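PDB 2QSB: UPF0147 protein Ta0600 from Thermoplasma acidophilum DSM 1728, which is of unknown function but folds as a small four-helix bundle and belongs to the uncharacterised UPF0147 family. Local coordinates for residues 74-77 / 78-82. Numbering follows the deposited sequence. Where two conformers were deposited one is given.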
ATOM      1  N   GLY A  74     -11.678  -0.984  -5.227  1.00 10.25           N
ATOM      2  CA  GLY A  74     -10.294  -1.404  -4.926  1.00  9.32           C
ATOM      3  C   GLY A  74      -9.301  -0.381  -5.439  1.00  8.69           C
ATOM      4  O   GLY A  74      -8.284  -0.138  -4.799  1.00  8.88           O
ATOM      5  N   ARG A  75      -9.586   0.240  -6.590  0.50  8.66           N
ATOM      6  CA  ARG A  75      -8.714   1.316  -7.091  0.50  8.34           C
ATOM      7  C   ARG A  75      -8.670   2.463  -6.104  0.50  7.62           C
ATOM      8  O   ARG A  75      -7.593   2.977  -5.780  0.50  6.19           O
ATOM      9  CB  ARG A  75      -9.139   1.797  -8.481  0.50  9.29           C
ATOM     10  CG  ARG A  75      -9.168   0.721  -9.533  0.50 10.33           C
ATOM     11  CD  ARG A  75      -9.608   1.269 -10.867  0.50 12.76           C
ATOM     12  NE  ARG A  75     -10.158   0.212 -11.715  0.50 15.29           N
ATOM     13  CZ  ARG A  75     -10.474   0.365 -13.000  0.50 17.37           C
ATOM     14  NH1 ARG A  75     -10.321   1.544 -13.605  0.50 20.23           N
ATOM     15  NH2 ARG A  75     -10.949  -0.669 -13.685  0.50 20.24           N
ATOM     16  N   THR A  76      -9.832   2.850  -5.587  1.00  8.51           N
ATOM     17  CA  THR A  76      -9.852   3.915  -4.596  1.00  8.88           C
ATOM     18  C   THR A  76      -9.068   3.508  -3.361  1.00  8.23           C
ATOM     19  O   THR A  76      -8.322   4.322  -2.804  1.00  8.60           O
ATOM     20  CB  THR A  76     -11.273   4.327  -4.263  1.00  9.14           C
ATOM     21  OG1 THR A  76     -11.862   4.811  -5.470  1.00 11.23           O
ATOM     22  CG2 THR A  76     -11.276   5.421  -3.206  1.00 11.79           C
ATOM     23  N   ASP A  77      -9.215   2.253  -2.917  1.00  8.43           N
ATOM     24  CA  ASP A  77      -8.450   1.807  -1.752  1.00  8.78           C
ATOM     25  C   ASP A  77      -6.949   1.921  -2.008  1.00  8.09           C
ATOM     26  O   ASP A  77      -6.194   2.331  -1.116  1.00  8.15           O
ATOM     27  CB  ASP A  77      -8.863   0.378  -1.363  1.00  9.55           C
ATOM     28  CG  ASP A  77     -10.247   0.319  -0.724  1.00 12.23           C
ATOM     29  OD1 ASP A  77     -10.823   1.351  -0.344  1.00 14.24           O
ATOM     30  OD2 ASP A  77     -10.733  -0.808  -0.616  1.00 17.16           O
ATOM     31  N   LEU A  78      -6.528   1.566  -3.228  1.00  7.87           N
ATOM     32  CA  LEU A  78      -5.137   1.700  -3.615  1.00  7.90           C
ATOM     33  C   LEU A  78      -4.716   3.169  -3.621  1.00  7.55           C
ATOM     34  O   LEU A  78      -3.669   3.511  -3.074  1.00  7.68           O
ATOM     35  CB  LEU A  78      -4.896   1.050  -4.970  1.00  8.34           C
ATOM     36  CG  LEU A  78      -4.914  -0.493  -4.983  1.00  8.79           C
ATOM     37  CD1 LEU A  78      -5.104  -0.991  -6.389  1.00 11.10           C
ATOM     38  CD2 LEU A  78      -3.600  -1.031  -4.419  1.00  9.68           C
ATOM     39  N   TYR A  79      -5.520   4.055  -4.209  1.00  7.73           N
ATOM     40  CA  TYR A  79      -5.172   5.469  -4.221  1.00  8.29           C
ATOM     41  C   TYR A  79      -5.100   6.078  -2.828  1.00  7.92           C
ATOM     42  O   TYR A  79      -4.275   6.951  -2.580  1.00  8.22           O
ATOM     43  CB  TYR A  79      -6.135   6.267  -5.088  1.00  8.74           C
ATOM     44  CG  TYR A  79      -5.986   6.031  -6.560  1.00  8.99           C
ATOM     45  CD1 TYR A  79      -4.734   6.057  -7.176  1.00  9.37           C
ATOM     46  CD2 TYR A  79      -7.117   5.836  -7.346  1.00 10.27           C
ATOM     47  CE1 TYR A  79      -4.604   5.833  -8.558  1.00 10.48           C
ATOM     48  CE2 TYR A  79      -7.004   5.645  -8.720  1.00 12.15           C
ATOM     49  CZ  TYR A  79      -5.752   5.645  -9.308  1.00 11.22           C
ATOM     50  OH  TYR A  79      -5.639   5.438 -10.672  1.00 15.08           O
ATOM     51  N   THR A  80      -5.951   5.621  -1.908  1.00  7.64           N
ATOM     52  CA  THR A  80      -5.893   6.115  -0.530  1.00  8.24           C
ATOM     53  C   THR A  80      -4.535   5.786   0.101  1.00  7.77           C
ATOM     54  O   THR A  80      -3.886   6.655   0.718  1.00  8.37           O
ATOM     55  CB  THR A  80      -7.034   5.472   0.279  1.00  8.91           C
ATOM     56  OG1 THR A  80      -8.270   5.852  -0.324  1.00 10.71           O
ATOM     57  CG2 THR A  80      -7.024   5.893   1.741  1.00  9.67           C
ATOM     58  N   ILE A  81      -4.076   4.534  -0.075  1.00  7.34           N
ATOM     59  CA  ILE A  81      -2.789   4.127   0.479  1.00  7.61           C
ATOM     60  C   ILE A  81      -1.642   4.877  -0.208  1.00  7.86           C
ATOM     61  O   ILE A  81      -0.728   5.387   0.476  1.00  8.05           O
ATOM     62  CB  ILE A  81      -2.629   2.609   0.365  1.00  7.26           C
ATOM     63  CG1 ILE A  81      -3.670   1.891   1.215  1.00  8.69           C
ATOM     64  CG2 ILE A  81      -1.230   2.205   0.793  1.00  8.97           C
ATOM     65  CD1 ILE A  81      -3.894   0.433   0.815  1.00  8.51           C
ATOM     66  N   ILE A  82      -1.688   4.947  -1.540  1.00  7.53           N
ATOM     67  CA  ILE A  82      -0.676   5.685  -2.290  1.00  7.20           C
ATOM     68  C   ILE A  82      -0.589   7.124  -1.770  1.00  7.70           C
ATOM     69  O   ILE A  82       0.515   7.647  -1.583  1.00  8.77           O
ATOM     70  CB  ILE A  82      -1.015   5.680  -3.775  1.00  7.62           C
ATOM     71  CG1 ILE A  82      -0.750   4.291  -4.373  1.00  8.26           C
ATOM     72  CG2 ILE A  82      -0.271   6.789  -4.543  1.00  8.72           C
ATOM     73  CD1 ILE A  82      -1.346   4.066  -5.762  1.00  9.83           C
TER
HETATM   74  O   HOH W   1     -10.514   3.989  -0.060  1.00 19.16           O
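T80 sits one helical turn on from T76 and turns its hydroxyl back onto that residue's carbonyl. T80 CB lies 3.5 Å from T76 O and equally near D77 O, two carbonyl oxygens of the preceding turn. The side chain forks here, at CB. OG1 stands anti to the carbonyl carbon (chi1 -61°), which swings it back beside the backbone N and lets it donate to T76 O at 2.9 Å. That hydroxyl arrives from above the carbonyl plane, about 40° out of it, while T80 N comes in at 2.8 Å nearly along the C=O axis, so one oxygen is gripped by two donors. CG2 is the branch anti to the backbone N, beside the carbonyl carbon, and the side chain touches L18 of helix 6-23. The hydroxyl has a second task: a water donates both to T80 OG1 and to D77 OD1, tying the aspartate to the threonine three residues on. A valine here would probably leave T76 O without its hydroxyl donor and cost the water one of its acceptors. On a neighbouring side of the helix, Y79 lays its ring obliquely by R75, with CD2 3.3 Å from R75 O, while the R75 side chain points much the same way, its NE donating to V70 O. L78 packs on M64 of helix 50-65 and L22 of helix 6-23, I81 on L61 of the former and L18 and L19 of the latter. The i to i-4 threonine hydroxyl bond is a familiar feature of alpha-helices, here within helix 72-88, the last of the four-helix bundle.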